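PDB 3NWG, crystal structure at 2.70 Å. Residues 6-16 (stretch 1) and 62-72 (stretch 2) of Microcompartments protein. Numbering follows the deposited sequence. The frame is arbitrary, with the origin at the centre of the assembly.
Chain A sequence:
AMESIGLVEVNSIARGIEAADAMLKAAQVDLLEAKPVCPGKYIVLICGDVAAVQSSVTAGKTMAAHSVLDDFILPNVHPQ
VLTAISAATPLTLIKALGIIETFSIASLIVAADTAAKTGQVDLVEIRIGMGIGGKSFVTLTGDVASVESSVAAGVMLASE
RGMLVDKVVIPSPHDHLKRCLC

Stretch 1 6-16: GLVEVNSIARG
Stretch 2 62-72: TMAAHSVLDDF

How do the two backbones run? Residues 6-10 form a strand that lies against strand 68-72 in antiparallel fashion, the N-to-C directions 170° apart and the axes approaching to 4.5 Å. Leu7 faces Phe72 (CA to CA 5.0 Å) and Glu9 faces Asp70 (CA to CA 4.9 Å) as hydrogen-bonded pairs; Val8 and Asp71 (CA to CA 4.3 Å) form the non-hydrogen-bonded pair between them. The register then slips by one residue, so that Val10 pairs with Val68 (CA to CA 4.5 Å) and Leu69 is the extra residue of a beta bulge, with phi/psi of -103/-35. Past the strand, Ser12 precedes a helix that begins at Ile13, while Ala65, with phi/psi of 49/-114, leads out of the helix of stretch 2.

Which hydrogen bonds hold this register? Leu7 N donates to Phe72 O at 2.7 Å and Phe72 N returns a bond to Leu7 O at 2.8 Å, closing one ring. Glu9 N donates to Asp70 O at 2.5 Å, nearly straight at 177°. The bulge brings two amides to one carbonyl: Leu69 N reaches Glu9 O at 2.6 Å, whereas Asp70 N makes only a weak bond to Glu9 O at 3.3 Å. Asn11 N to Ser67 O, 2.6 Å, extends the ladder beyond the last bridge.

Where do apolar side chains meet? Val8, Val10 and Val68, all with chi1 t, share one face of the sheet; Val8 CG1 lies 4.4 Å from Val68 CG1, and Val10 CG2 packs 4.0 Å from Ala64 CB. On the other face, Leu7 (t, p) brings CD2 to 4.3 Å from Phe72 CB. The Phe72 ring (chi1 171°, chi2 78°) leads away from stretch 1.

How are the polar side chains accommodated? Glu9 (chi1 m, chi2 t) and Asp70 (chi1 t) share the face of Leu7, their like-charged OE1 and OD2 4.5 Å apart. A water bridges the two carboxylates, donating to Glu9 OE1 at 2.8 Å and to Asp70 OD2 at 2.9 Å, so each of these oxygens faces a proton. Arg15 (m, m, chi3 -137°) reaches the carbonyls of Met63, a selenomethionine, and Ala64: NH2 approaches Met63 O at 2.4 Å and Ala64 O at 3.0 Å, but poor angles make neither a hydrogen bond. Ser67 OG (chi1 p) lies over one guanidinium face and donates to Ala64 O at 3.0 Å.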

# COMPACT_ATOMS: atom_id res chain seq x y z
N GLY A 6 -9.75 -8.38 -26.63
CA GLY A 6 -9.15 -7.42 -27.55
C GLY A 6 -8.12 -6.55 -26.86
O GLY A 6 -8.29 -6.18 -25.69
N LEU A 7 -7.05 -6.24 -27.58
CA LEU A 7 -5.95 -5.45 -27.05
C LEU A 7 -5.55 -4.35 -28.00
O LEU A 7 -5.33 -4.58 -29.18
CB LEU A 7 -4.71 -6.34 -26.83
CG LEU A 7 -3.39 -5.58 -26.69
CD1 LEU A 7 -3.16 -5.16 -25.24
CD2 LEU A 7 -2.23 -6.39 -27.20
N VAL A 8 -5.44 -3.14 -27.47
CA VAL A 8 -4.84 -2.07 -28.22
C VAL A 8 -3.64 -1.55 -27.42
O VAL A 8 -3.76 -1.28 -26.21
CB VAL A 8 -5.87 -0.96 -28.59
CG1 VAL A 8 -5.18 0.24 -29.20
CG2 VAL A 8 -6.89 -1.49 -29.58
N GLU A 9 -2.49 -1.47 -28.09
CA GLU A 9 -1.31 -0.82 -27.53
C GLU A 9 -1.02 0.52 -28.22
O GLU A 9 -0.96 0.59 -29.45
CB GLU A 9 -0.09 -1.74 -27.61
CG GLU A 9 0.00 -2.76 -26.47
CD GLU A 9 1.14 -3.76 -26.67
OE1 GLU A 9 0.91 -4.99 -26.52
OE2 GLU A 9 2.27 -3.33 -27.01
N VAL A 10 -0.84 1.56 -27.41
CA VAL A 10 -0.74 2.94 -27.89
C VAL A 10 0.53 3.58 -27.37
O VAL A 10 0.95 3.33 -26.24
CB VAL A 10 -1.95 3.80 -27.43
CG1 VAL A 10 -1.89 5.19 -28.02
CG2 VAL A 10 -3.28 3.15 -27.81
N ASN A 11 1.14 4.43 -28.19
CA ASN A 11 2.34 5.17 -27.86
C ASN A 11 2.24 6.25 -26.77
O ASN A 11 3.24 6.61 -26.17
CB ASN A 11 2.81 5.84 -29.14
CG ASN A 11 4.30 5.91 -29.23
OD1 ASN A 11 5.03 5.22 -28.49
ND2 ASN A 11 4.78 6.74 -30.15
N SER A 12 1.06 6.81 -26.53
CA SER A 12 0.87 7.83 -25.50
C SER A 12 -0.10 7.41 -24.44
O SER A 12 -1.12 6.77 -24.73
CB SER A 12 0.24 9.08 -26.10
OG SER A 12 1.08 9.65 -27.04
N ILE A 13 0.16 7.84 -23.21
CA ILE A 13 -0.89 7.83 -22.20
C ILE A 13 -2.12 8.62 -22.71
O ILE A 13 -3.23 8.09 -22.76
CB ILE A 13 -0.37 8.38 -20.85
CG1 ILE A 13 0.58 7.35 -20.20
CG2 ILE A 13 -1.53 8.67 -19.91
CD1 ILE A 13 2.06 7.47 -20.59
N ALA A 14 -1.89 9.87 -23.13
CA ALA A 14 -2.99 10.75 -23.57
C ALA A 14 -3.89 10.05 -24.60
O ALA A 14 -5.09 9.87 -24.36
CB ALA A 14 -2.45 12.06 -24.11
N ARG A 15 -3.28 9.62 -25.70
CA ARG A 15 -3.97 8.87 -26.76
C ARG A 15 -4.55 7.55 -26.29
O ARG A 15 -5.61 7.15 -26.76
CB ARG A 15 -3.02 8.60 -27.93
CG ARG A 15 -2.61 9.85 -28.68
CD ARG A 15 -3.78 10.47 -29.45
NE ARG A 15 -3.33 10.88 -30.78
CZ ARG A 15 -3.77 10.35 -31.92
NH1 ARG A 15 -3.29 10.76 -33.08
NH2 ARG A 15 -4.70 9.41 -31.90
N GLY A 16 -3.84 6.87 -25.38
CA GLY A 16 -4.29 5.60 -24.84
C GLY A 16 -5.56 5.80 -24.03
O GLY A 16 -6.47 4.97 -24.08
N THR A 62 -9.18 3.71 -34.41
CA THR A 62 -9.65 4.94 -35.02
C THR A 62 -9.16 6.17 -34.28
O THR A 62 -8.60 7.07 -34.88
CB THR A 62 -11.19 4.99 -35.14
OG1 THR A 62 -11.65 3.82 -35.81
CG2 THR A 62 -11.64 6.20 -35.93
N MSE A 63 -9.36 6.21 -32.97
CA MSE A 63 -8.94 7.36 -32.18
C MSE A 63 -7.43 7.46 -32.11
O MSE A 63 -6.89 8.53 -32.34
CB MSE A 63 -9.54 7.35 -30.77
CG MSE A 63 -11.06 7.45 -30.75
SE MSE A 63 -11.83 8.98 -31.68
CE MSE A 63 -10.77 10.35 -30.87
N ALA A 64 -6.77 6.35 -31.81
CA ALA A 64 -5.32 6.34 -31.66
C ALA A 64 -4.50 6.48 -32.97
O ALA A 64 -3.38 6.97 -32.94
CB ALA A 64 -4.88 5.14 -30.86
N ALA A 65 -5.06 6.08 -34.11
CA ALA A 65 -4.41 6.32 -35.43
C ALA A 65 -2.91 5.93 -35.52
O ALA A 65 -2.59 4.74 -35.43
CB ALA A 65 -4.66 7.77 -35.93
N HIS A 66 -2.01 6.90 -35.69
CA HIS A 66 -0.58 6.56 -35.91
C HIS A 66 0.22 6.19 -34.64
O HIS A 66 1.39 5.76 -34.74
CB HIS A 66 0.14 7.68 -36.63
CG HIS A 66 -0.33 7.90 -38.03
ND1 HIS A 66 0.12 7.15 -39.09
CD2 HIS A 66 -1.18 8.82 -38.55
CE1 HIS A 66 -0.44 7.58 -40.21
NE2 HIS A 66 -1.23 8.60 -39.91
N SER A 67 -0.38 6.38 -33.47
CA SER A 67 0.28 6.03 -32.23
C SER A 67 -0.13 4.64 -31.75
O SER A 67 0.17 4.24 -30.62
CB SER A 67 0.04 7.10 -31.16
OG SER A 67 -1.30 7.16 -30.76
N VAL A 68 -0.81 3.89 -32.62
CA VAL A 68 -1.09 2.48 -32.33
C VAL A 68 0.20 1.69 -32.56
O VAL A 68 0.87 1.85 -33.59
CB VAL A 68 -2.24 1.92 -33.19
CG1 VAL A 68 -2.58 0.47 -32.79
CG2 VAL A 68 -3.47 2.80 -33.07
N LEU A 69 0.56 0.87 -31.59
CA LEU A 69 1.74 0.05 -31.74
C LEU A 69 1.33 -1.37 -32.07
O LEU A 69 2.00 -2.06 -32.85
CB LEU A 69 2.59 0.10 -30.47
CG LEU A 69 3.20 1.46 -30.11
CD1 LEU A 69 3.90 1.33 -28.79
CD2 LEU A 69 4.14 1.98 -31.21
N ASP A 70 0.21 -1.79 -31.49
CA ASP A 70 -0.35 -3.11 -31.74
C ASP A 70 -1.84 -3.14 -31.37
O ASP A 70 -2.28 -2.49 -30.40
CB ASP A 70 0.44 -4.17 -30.94
CG ASP A 70 0.26 -5.60 -31.48
OD1 ASP A 70 -0.14 -5.79 -32.66
OD2 ASP A 70 0.54 -6.54 -30.70
N ASP A 71 -2.60 -3.90 -32.15
CA ASP A 71 -3.98 -4.25 -31.85
C ASP A 71 -4.11 -5.74 -32.09
O ASP A 71 -3.50 -6.27 -33.02
CB ASP A 71 -4.94 -3.51 -32.76
CG ASP A 71 -4.65 -3.75 -34.25
OD1 ASP A 71 -3.66 -3.17 -34.78
OD2 ASP A 71 -5.40 -4.52 -34.89
N PHE A 72 -4.89 -6.42 -31.26
CA PHE A 72 -5.00 -7.87 -31.33
C PHE A 72 -6.35 -8.33 -30.80
O PHE A 72 -6.90 -7.72 -29.88
CB PHE A 72 -3.86 -8.51 -30.52
CG PHE A 72 -3.99 -10.00 -30.35
CD1 PHE A 72 -3.67 -10.86 -31.39
CD2 PHE A 72 -4.48 -10.54 -29.16
CE1 PHE A 72 -3.81 -12.24 -31.25
CE2 PHE A 72 -4.62 -11.91 -29.00
CZ PHE A 72 -4.29 -12.76 -30.05
O HOH W 1 1.22 -7.36 -28.01